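Local coordinates for protein histone-lysine N-methyltransferase family member SUVH9 (Arabidopsis thaliana, PDB 4NJ5) that probably acts in RNA-directed DNA methylation, binding methylated DNA and recruiting RNA polymerase V to chromatin while lacking methyltransferase activity of its own, at residues Phe84-Glu89 / Asn184-Arg189; Ser230-Ala235 / Ile494-Glu499; Trp373-Leu378 / Cys459-Ser464. All blocks are in the same frame, centred on the assembly; numbering follows the deposited sequence.

The three contacts follow a path from the SRA domain into the SET domain. Contact 1 lies within the SRA range; contact 2 sets the helix 228-240 against a SET-domain turn, with its centre about 16 Å from that of contact 1 and no touch between them. Contact 3 lies entirely in the SET range, centred about 14 Å from contact 2 and about 25 Å from contact 1. Contacts 2 and 3 meet directly: M497 N probably bonds to S377 O and E499 OE1 to S462 OG, while M497 CE packs on L378 CA at 3.3 Å. All three lie away from the triangular zinc cluster held by the pre-SET cysteines.

Contact 1 of 3, residues Phe84-Glu89 / Asn184-Arg189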
loop_
_atom_site.group_PDB
_atom_site.type_symbol
_atom_site.label_atom_id
_atom_site.label_comp_id
_atom_site.label_asym_id
_atom_site.label_seq_id
_atom_site.Cartn_x
_atom_site.Cartn_y
_atom_site.Cartn_z
ATOM N N PHE A 84 -2.330 7.193 3.331
ATOM C CA PHE A 84 -3.723 6.836 3.559
ATOM C C PHE A 84 -4.544 7.292 2.359
ATOM O O PHE A 84 -4.152 8.221 1.653
ATOM C CB PHE A 84 -4.227 7.490 4.846
ATOM C CG PHE A 84 -3.402 7.147 6.050
ATOM C CD1 PHE A 84 -2.303 7.916 6.397
ATOM C CD2 PHE A 84 -3.709 6.040 6.823
ATOM C CE1 PHE A 84 -1.533 7.589 7.495
ATOM C CE2 PHE A 84 -2.946 5.711 7.924
ATOM C CZ PHE A 84 -1.855 6.486 8.260
ATOM N N PHE A 85 -5.683 6.646 2.125
ATOM C CA PHE A 85 -6.459 6.918 0.916
ATOM C C PHE A 85 -7.803 7.591 1.175
ATOM O O PHE A 85 -8.461 8.049 0.245
ATOM C CB PHE A 85 -6.666 5.631 0.124
ATOM C CG PHE A 85 -5.388 4.955 -0.262
ATOM C CD1 PHE A 85 -4.535 5.541 -1.183
ATOM C CD2 PHE A 85 -5.037 3.734 0.293
ATOM C CE1 PHE A 85 -3.353 4.921 -1.547
ATOM C CE2 PHE A 85 -3.858 3.105 -0.068
ATOM C CZ PHE A 85 -3.013 3.701 -0.989
ATOM N N PHE A 86 -8.209 7.643 2.437
ATOM C CA PHE A 86 -9.494 8.222 2.794
ATOM C C PHE A 86 -9.380 9.064 4.055
ATOM O O PHE A 86 -8.556 8.782 4.929
ATOM C CB PHE A 86 -10.539 7.122 3.007
ATOM C CG PHE A 86 -10.717 6.205 1.828
ATOM C CD1 PHE A 86 -10.069 4.979 1.784
ATOM C CD2 PHE A 86 -11.539 6.561 0.768
ATOM C CE1 PHE A 86 -10.233 4.127 0.706
ATOM C CE2 PHE A 86 -11.709 5.710 -0.317
ATOM C CZ PHE A 86 -11.055 4.491 -0.347
ATOM N N ARG A 87 -10.212 10.096 4.150
ATOM C CA ARG A 87 -10.253 10.931 5.342
ATOM C C ARG A 87 -10.621 10.132 6.587
ATOM O O ARG A 87 -10.011 10.289 7.631
ATOM C CB ARG A 87 -11.238 12.083 5.153
ATOM C CG ARG A 87 -10.843 13.091 4.104
ATOM C CD ARG A 87 -9.655 13.905 4.552
ATOM N NE ARG A 87 -9.942 15.335 4.595
ATOM C CZ ARG A 87 -10.213 16.005 5.707
ATOM N NH1 ARG A 87 -10.466 17.304 5.664
ATOM N NH2 ARG A 87 -10.226 15.369 6.865
ATOM N N PHE A 88 -11.624 9.273 6.466
ATOM C CA PHE A 88 -12.117 8.507 7.609
ATOM C C PHE A 88 -11.026 7.589 8.146
ATOM O O PHE A 88 -10.918 7.351 9.357
ATOM C CB PHE A 88 -13.332 7.687 7.199
ATOM C CG PHE A 88 -14.485 7.788 8.153
ATOM C CD1 PHE A 88 -14.504 7.040 9.317
ATOM C CD2 PHE A 88 -15.557 8.620 7.876
ATOM C CE1 PHE A 88 -15.574 7.122 10.192
ATOM C CE2 PHE A 88 -16.624 8.703 8.744
ATOM C CZ PHE A 88 -16.632 7.949 9.904
ATOM N N GLU A 89 -10.215 7.080 7.226
ATOM C CA GLU A 89 -9.059 6.267 7.571
ATOM C C GLU A 89 -8.179 6.992 8.591
ATOM O O GLU A 89 -7.677 6.380 9.533
ATOM C CB GLU A 89 -8.261 5.939 6.305
ATOM C CG GLU A 89 -7.215 4.869 6.485
ATOM C CD GLU A 89 -6.601 4.427 5.167
ATOM O OE1 GLU A 89 -6.964 4.994 4.112
ATOM O OE2 GLU A 89 -5.749 3.512 5.187
ATOM N N ASN A 184 -3.274 6.304 -7.568
ATOM C CA ASN A 184 -3.386 5.053 -6.825
ATOM C C ASN A 184 -4.661 4.331 -7.223
ATOM O O ASN A 184 -5.560 4.930 -7.804
ATOM C CB ASN A 184 -3.358 5.302 -5.316
ATOM C CG ASN A 184 -4.617 5.972 -4.814
ATOM O OD1 ASN A 184 -5.606 5.308 -4.503
ATOM N ND2 ASN A 184 -4.589 7.296 -4.736
ATOM N N GLU A 185 -4.747 3.050 -6.887
ATOM C CA GLU A 185 -5.816 2.204 -7.407
ATOM C C GLU A 185 -7.010 2.023 -6.464
ATOM O O GLU A 185 -7.936 1.273 -6.765
ATOM C CB GLU A 185 -5.254 0.842 -7.834
ATOM C CG GLU A 185 -4.981 0.713 -9.334
ATOM C CD GLU A 185 -4.048 1.791 -9.869
ATOM O OE1 GLU A 185 -4.377 2.399 -10.912
ATOM O OE2 GLU A 185 -2.981 2.025 -9.258
ATOM N N VAL A 186 -6.999 2.715 -5.330
ATOM C CA VAL A 186 -8.066 2.546 -4.341
ATOM C C VAL A 186 -8.965 3.779 -4.208
ATOM O O VAL A 186 -10.172 3.651 -3.995
ATOM C CB VAL A 186 -7.491 2.096 -2.973
ATOM C CG1 VAL A 186 -6.147 2.740 -2.736
ATOM C CG2 VAL A 186 -8.460 2.380 -1.833
ATOM N N SER A 187 -8.390 4.966 -4.365
ATOM C CA SER A 187 -9.185 6.193 -4.342
ATOM C C SER A 187 -8.601 7.284 -5.235
ATOM O O SER A 187 -7.594 7.081 -5.908
ATOM C CB SER A 187 -9.333 6.719 -2.913
ATOM O OG SER A 187 -8.134 7.326 -2.469
ATOM N N SER A 188 -9.236 8.450 -5.225
ATOM C CA SER A 188 -8.825 9.562 -6.077
ATOM C C SER A 188 -7.705 10.416 -5.474
ATOM O O SER A 188 -7.157 11.287 -6.149
ATOM C CB SER A 188 -10.031 10.440 -6.422
ATOM O OG SER A 188 -10.707 10.866 -5.247
ATOM N N ARG A 189 -7.360 10.170 -4.212
ATOM C CA ARG A 189 -6.318 10.964 -3.562
ATOM C C ARG A 189 -5.476 10.167 -2.567
ATOM O O ARG A 189 -5.844 9.067 -2.161
ATOM C CB ARG A 189 -6.923 12.193 -2.867
ATOM C CG ARG A 189 -7.287 11.982 -1.397
ATOM C CD ARG A 189 -8.374 10.933 -1.209
ATOM N NE ARG A 189 -9.683 11.399 -1.651
ATOM C CZ ARG A 189 -10.796 10.677 -1.570
ATOM N NH1 ARG A 189 -10.757 9.449 -1.067
ATOM N NH2 ARG A 189 -11.948 11.184 -1.991
#
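F85 and S187 bring the two backbones closest, with their CA atoms 6.0 Å apart. Here 84-89 leaves the short strand 83-84 and turns into the helix 87-92, while 184-189 is a loop leading into strand 190-206, whose Y191 pairs with F84. The carbonyl of F85 receives R189 NH1 at 3.0 Å, a nearly straight bond (165°) lying in both the carbonyl and the guanidinium planes. The R189 chain bends at chi2 (-63°) and chi3 (-72°), which set CD and NE, and NH2 goes on to a salt bridge with D48 of the helix 46-60. S187 OG, 2.8 Å from the same F85 O, is a possible second donor.

The loop is shaped as an Asx turn extended to an Asx motif: N184 OD1 accepts from V186 N at 3.1 Å and from S187 N at 2.8 Å, while ND2 reaches back to Y182 O. This turn presents V186 to F85 and F86 of the SRA domain. Its CG1 stands over the centre of the F85 ring, 3.3 Å from the centroid, in a CH-pi contact, and CG2 meets F86 CE1 at 3.6 Å. The amide of N184 slides past the F85 ring, OD1 lying 3.5 Å from CD1. An alanine at N184 would probably leave V186 N and S187 N without their shared acceptor and let the turn that places V186 on F85 relax. F86 also has S187 OG over one face, and R27 of the long N-terminal helix 8-35 touches both F86 and V186.

Contact 2 of 3, residues Ser230-Ala235 / Ile494-Glu499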
loop_
_atom_site.group_PDB
_atom_site.type_symbol
_atom_site.label_atom_id
_atom_site.label_comp_id
_atom_site.label_asym_id
_atom_site.label_seq_id
_atom_site.Cartn_x
_atom_site.Cartn_y
_atom_site.Cartn_z
ATOM N N SER A 230 7.311 14.919 0.314
ATOM C CA SER A 230 8.541 15.106 -0.447
ATOM C C SER A 230 8.920 13.832 -1.202
ATOM O O SER A 230 9.307 13.881 -2.374
ATOM C CB SER A 230 9.682 15.522 0.482
ATOM O OG SER A 230 9.345 16.700 1.193
ATOM N N VAL A 231 8.803 12.697 -0.520
ATOM C CA VAL A 231 9.072 11.399 -1.128
ATOM C C VAL A 231 8.111 11.145 -2.293
ATOM O O VAL A 231 8.512 10.649 -3.350
ATOM C CB VAL A 231 8.981 10.262 -0.079
ATOM C CG1 VAL A 231 9.219 8.908 -0.726
ATOM C CG2 VAL A 231 9.988 10.497 1.049
ATOM N N LEU A 232 6.847 11.511 -2.099
ATOM C CA LEU A 232 5.829 11.367 -3.135
ATOM C C LEU A 232 6.185 12.165 -4.385
ATOM O O LEU A 232 6.210 11.625 -5.503
ATOM C CB LEU A 232 4.463 11.820 -2.606
ATOM C CG LEU A 232 3.432 10.764 -2.191
ATOM C CD1 LEU A 232 4.066 9.400 -2.038
ATOM C CD2 LEU A 232 2.742 11.168 -0.898
ATOM N N LYS A 233 6.458 13.454 -4.190
ATOM C CA LYS A 233 6.787 14.331 -5.310
ATOM C C LYS A 233 8.045 13.843 -6.026
ATOM O O LYS A 233 8.120 13.852 -7.256
ATOM C CB LYS A 233 6.934 15.782 -4.840
ATOM C CG LYS A 233 5.626 16.393 -4.343
ATOM C CD LYS A 233 5.682 17.917 -4.279
ATOM C CE LYS A 233 5.885 18.420 -2.854
ATOM N NZ LYS A 233 5.739 19.903 -2.757
ATOM N N PHE A 234 9.014 13.389 -5.239
ATOM C CA PHE A 234 10.253 12.829 -5.766
ATOM C C PHE A 234 10.004 11.613 -6.667
ATOM O O PHE A 234 10.539 11.533 -7.782
ATOM C CB PHE A 234 11.179 12.457 -4.606
ATOM C CG PHE A 234 12.535 11.999 -5.038
ATOM C CD1 PHE A 234 13.505 12.916 -5.406
ATOM C CD2 PHE A 234 12.847 10.651 -5.069
ATOM C CE1 PHE A 234 14.762 12.496 -5.805
ATOM C CE2 PHE A 234 14.099 10.225 -5.466
ATOM C CZ PHE A 234 15.059 11.148 -5.835
ATOM N N ALA A 235 9.192 10.674 -6.185
ATOM C CA ALA A 235 8.848 9.476 -6.959
ATOM C C ALA A 235 8.160 9.836 -8.274
ATOM O O ALA A 235 8.533 9.345 -9.359
ATOM C CB ALA A 235 7.955 8.558 -6.136
ATOM N N ILE A 494 1.973 0.393 0.786
ATOM C CA ILE A 494 3.377 0.773 0.702
ATOM C C ILE A 494 3.564 2.083 -0.058
ATOM O O ILE A 494 3.287 2.154 -1.254
ATOM C CB ILE A 494 4.199 -0.320 -0.008
ATOM C CG1 ILE A 494 3.906 -1.695 0.603
ATOM C CG2 ILE A 494 5.685 0.014 0.043
ATOM C CD1 ILE A 494 4.502 -2.864 -0.171
ATOM N N PRO A 495 4.033 3.129 0.635
ATOM C CA PRO A 495 4.358 4.381 -0.056
ATOM C C PRO A 495 5.532 4.181 -1.009
ATOM O O PRO A 495 6.337 3.278 -0.793
ATOM C CB PRO A 495 4.733 5.335 1.086
ATOM C CG PRO A 495 5.059 4.459 2.246
ATOM C CD PRO A 495 4.229 3.222 2.092
ATOM N N PRO A 496 5.635 4.967 -2.052
ATOM C CA PRO A 496 6.730 4.855 -2.985
ATOM C C PRO A 496 8.064 5.097 -2.319
ATOM O O PRO A 496 8.180 5.831 -1.385
ATOM C CB PRO A 496 6.463 5.973 -3.945
ATOM C CG PRO A 496 5.051 6.189 -3.903
ATOM C CD PRO A 496 4.582 5.829 -2.561
ATOM N N MET A 497 9.046 4.385 -2.817
ATOM C CA MET A 497 10.432 4.424 -2.436
ATOM C C MET A 497 10.707 3.579 -1.219
ATOM O O MET A 497 11.805 3.440 -0.824
ATOM C CB MET A 497 10.970 5.847 -2.281
ATOM C CG MET A 497 10.654 6.767 -3.421
ATOM S SD MET A 497 11.352 6.217 -4.937
ATOM C CE MET A 497 9.954 5.802 -5.875
ATOM N N THR A 498 9.697 2.964 -0.674
ATOM C CA THR A 498 9.914 2.016 0.362
ATOM C C THR A 498 10.371 0.712 -0.237
ATOM O O THR A 498 9.796 0.219 -1.136
ATOM C CB THR A 498 8.653 1.812 1.205
ATOM O OG1 THR A 498 8.330 3.024 1.878
ATOM C CG2 THR A 498 8.831 0.740 2.174
ATOM N N GLU A 499 11.449 0.176 0.275
ATOM C CA GLU A 499 11.976 -1.068 -0.229
ATOM C C GLU A 499 11.000 -2.241 -0.032
ATOM O O GLU A 499 10.374 -2.380 0.974
ATOM C CB GLU A 499 13.364 -1.362 0.360
ATOM C CG GLU A 499 13.955 -2.671 -0.094
ATOM C CD GLU A 499 15.374 -2.951 0.342
ATOM O OE1 GLU A 499 15.914 -3.938 -0.052
ATOM O OE2 GLU A 499 15.982 -2.213 1.079
#
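A235 and P496 sit at the buried end of this contact, where a face of the helix 228-240 meets the loop 494-499. A235 CB is 3.7 Å from P496 CB and 3.4 Å from the methyl CE of M497. That methyl is brought to the alanine by a side chain bent at chi2 and again at chi3 (113°). One turn back along the helix, L232 CD1 lies 3.6 Å from P496 CD, so that A235 and L232 meet two points of one proline ring from the helix side; all three residues are buried.

The V231 side is the more solvent-facing, though still closely packed: V231 and M497 both keep some exposure. Their side chains slide past each other in opposite directions, V231 CG1 lying 3.7 Å from M497 CG and 3.3 Å from P496 O. F234 is the loose element, its CD2 coming no nearer than 4.7 Å to M497 SD. No hydrogen bond crosses between the segments, so their adhesion is apolar. Within the loop, T498 N reaches P495 O only weakly, at 3.4 Å, and M497 has a positive phi (83°). Residues P495 to T498 thus form a type II beta turn, whose two central residues, P496 and M497, pack on one face of helix 228-240 and join it to the SET domain.

Contact 3 of 3, residues Trp373-Leu378 / Cys459-Ser464; sequences WGVRSL and CYISHS
Y460, V375 and W373 give up the most surface where strand 373-377 passes the short 3-10 turn and the loop after it. V375 is the middle of the contact, its CA 5.3 Å from that of I461. The methyl that does the touching is CG2, the branch turned opposite the carbonyl carbon, while CG1 stands anti to the backbone N (chi1 179°). V375 CG2 rests on the peptide joining Y460 to I461, 3.5 Å from Y460 C. The same methyl lies 3.6 Å from Y460 CB and 3.9 Å from I461 CG1, so one branch of the valine meets the start of both side chains.

W373 CB lies 4.4 Å from Y460 CD1, oblique to the ring, a loose approach. The W373 indole leads away, and its NE1 bonds to D273. The Y460 ring makes a cation-pi contact with R455, and the Y460 side chain touches V365 on the neighbouring strand 363-367. One water completes the contact, accepting from V375 N at 2.9 Å and from S462 N at 2.7 Å.

Two backbone N-H groups thus turn to one water, and W373 O and Y460 O, 3.2 Å apart, are both acceptors that cannot bond each other, so the polar link between strand and loop probably runs through the water, while the remaining attraction is apolar and centred on V375.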
loop_
_atom_site.group_PDB
_atom_site.type_symbol
_atom_site.label_atom_id
_atom_site.label_comp_id
_atom_site.label_asym_id
_atom_site.label_seq_id
_atom_site.Cartn_x
_atom_site.Cartn_y
_atom_site.Cartn_z
ATOM N N TRP A 373 21.581 -5.588 -3.826
ATOM C CA TRP A 373 20.663 -4.788 -4.623
ATOM C C TRP A 373 19.281 -4.902 -3.998
ATOM O O TRP A 373 18.966 -5.902 -3.351
ATOM C CB TRP A 373 20.642 -5.258 -6.083
ATOM C CG TRP A 373 21.927 -5.002 -6.822
ATOM C CD1 TRP A 373 23.020 -5.818 -6.873
ATOM C CD2 TRP A 373 22.249 -3.851 -7.614
ATOM N NE1 TRP A 373 24.003 -5.246 -7.645
ATOM C CE2 TRP A 373 23.555 -4.039 -8.112
ATOM C CE3 TRP A 373 21.559 -2.684 -7.953
ATOM C CZ2 TRP A 373 24.185 -3.099 -8.928
ATOM C CZ3 TRP A 373 22.189 -1.751 -8.760
ATOM C CH2 TRP A 373 23.486 -1.965 -9.239
ATOM N N GLY A 374 18.465 -3.871 -4.173
ATOM C CA GLY A 374 17.128 -3.852 -3.609
ATOM C C GLY A 374 16.117 -3.396 -4.636
ATOM O O GLY A 374 16.479 -2.915 -5.703
ATOM N N VAL A 375 14.841 -3.557 -4.318
ATOM C CA VAL A 375 13.782 -3.158 -5.229
ATOM C C VAL A 375 12.802 -2.239 -4.516
ATOM O O VAL A 375 12.384 -2.518 -3.393
ATOM C CB VAL A 375 13.017 -4.379 -5.765
ATOM C CG1 VAL A 375 11.896 -3.940 -6.692
ATOM C CG2 VAL A 375 13.969 -5.339 -6.471
ATOM N N ARG A 376 12.448 -1.138 -5.169
ATOM C CA ARG A 376 11.448 -0.221 -4.645
ATOM C C ARG A 376 10.474 0.134 -5.762
ATOM O O ARG A 376 10.782 -0.052 -6.935
ATOM C CB ARG A 376 12.117 1.045 -4.110
ATOM C CG ARG A 376 13.069 1.688 -5.110
ATOM C CD ARG A 376 13.420 3.118 -4.724
ATOM N NE ARG A 376 14.459 3.202 -3.703
ATOM C CZ ARG A 376 15.727 3.521 -3.946
ATOM N NH1 ARG A 376 16.124 3.785 -5.182
ATOM N NH2 ARG A 376 16.600 3.583 -2.950
ATOM N N SER A 377 9.301 0.645 -5.404
ATOM C CA SER A 377 8.301 1.021 -6.397
ATOM C C SER A 377 8.166 2.534 -6.526
ATOM O O SER A 377 8.154 3.244 -5.522
ATOM C CB SER A 377 6.944 0.420 -6.033
ATOM O OG SER A 377 5.923 0.933 -6.870
ATOM N N LEU A 378 8.056 3.027 -7.759
ATOM C CA LEU A 378 7.776 4.446 -7.976
ATOM C C LEU A 378 6.297 4.722 -7.746
ATOM O O LEU A 378 5.896 5.855 -7.474
ATOM C CB LEU A 378 8.162 4.897 -9.388
ATOM C CG LEU A 378 9.543 4.559 -9.959
ATOM C CD1 LEU A 378 9.822 5.397 -11.197
ATOM C CD2 LEU A 378 10.649 4.744 -8.944
ATOM N N CYS A 459 13.572 -10.864 -8.475
ATOM C CA CYS A 459 14.671 -11.658 -7.949
ATOM C C CYS A 459 15.719 -10.795 -7.262
ATOM O O CYS A 459 16.655 -11.309 -6.652
ATOM C CB CYS A 459 15.299 -12.506 -9.055
ATOM S SG CYS A 459 14.175 -13.763 -9.715
ATOM N N TYR A 460 15.553 -9.480 -7.355
ATOM C CA TYR A 460 16.449 -8.569 -6.655
ATOM C C TYR A 460 15.834 -8.118 -5.323
ATOM O O TYR A 460 16.439 -7.346 -4.576
ATOM C CB TYR A 460 16.802 -7.370 -7.541
ATOM C CG TYR A 460 17.408 -7.750 -8.878
ATOM C CD1 TYR A 460 18.776 -7.948 -9.012
ATOM C CD2 TYR A 460 16.610 -7.911 -10.006
ATOM C CE1 TYR A 460 19.334 -8.299 -10.234
ATOM C CE2 TYR A 460 17.159 -8.261 -11.233
ATOM C CZ TYR A 460 18.520 -8.451 -11.338
ATOM O OH TYR A 460 19.070 -8.796 -12.553
ATOM N N ILE A 461 14.634 -8.611 -5.026
ATOM C CA ILE A 461 13.970 -8.287 -3.766
ATOM C C ILE A 461 14.739 -8.871 -2.582
ATOM O O ILE A 461 15.046 -10.064 -2.551
ATOM C CB ILE A 461 12.510 -8.782 -3.741
ATOM C CG1 ILE A 461 11.694 -8.076 -4.828
ATOM C CG2 ILE A 461 11.885 -8.541 -2.368
ATOM C CD1 ILE A 461 10.227 -8.472 -4.851
ATOM N N SER A 462 15.055 -8.020 -1.611
ATOM C CA SER A 462 15.884 -8.428 -0.482
ATOM C C SER A 462 15.107 -9.262 0.530
ATOM O O SER A 462 13.878 -9.322 0.486
ATOM C CB SER A 462 16.501 -7.207 0.199
ATOM O OG SER A 462 15.497 -6.344 0.699
ATOM N N HIS A 463 15.839 -9.900 1.439
ATOM C CA HIS A 463 15.236 -10.745 2.464
ATOM C C HIS A 463 14.966 -9.995 3.768
ATOM O O HIS A 463 15.745 -9.128 4.167
ATOM C CB HIS A 463 16.129 -11.947 2.767
ATOM C CG HIS A 463 15.771 -12.638 4.045
ATOM N ND1 HIS A 463 14.595 -13.339 4.205
ATOM C CD2 HIS A 463 16.411 -12.698 5.237
ATOM C CE1 HIS A 463 14.538 -13.822 5.433
ATOM N NE2 HIS A 463 15.627 -13.447 6.078
ATOM N N SER A 464 13.868 -10.348 4.433
ATOM C CA SER A 464 13.518 -9.747 5.717
ATOM C C SER A 464 12.558 -10.612 6.526
ATOM O O SER A 464 11.641 -11.223 5.976
ATOM C CB SER A 464 12.893 -8.367 5.510
ATOM O OG SER A 464 12.511 -7.796 6.748
HETATM O O HOH W 1 14.513 -5.418 -2.160
#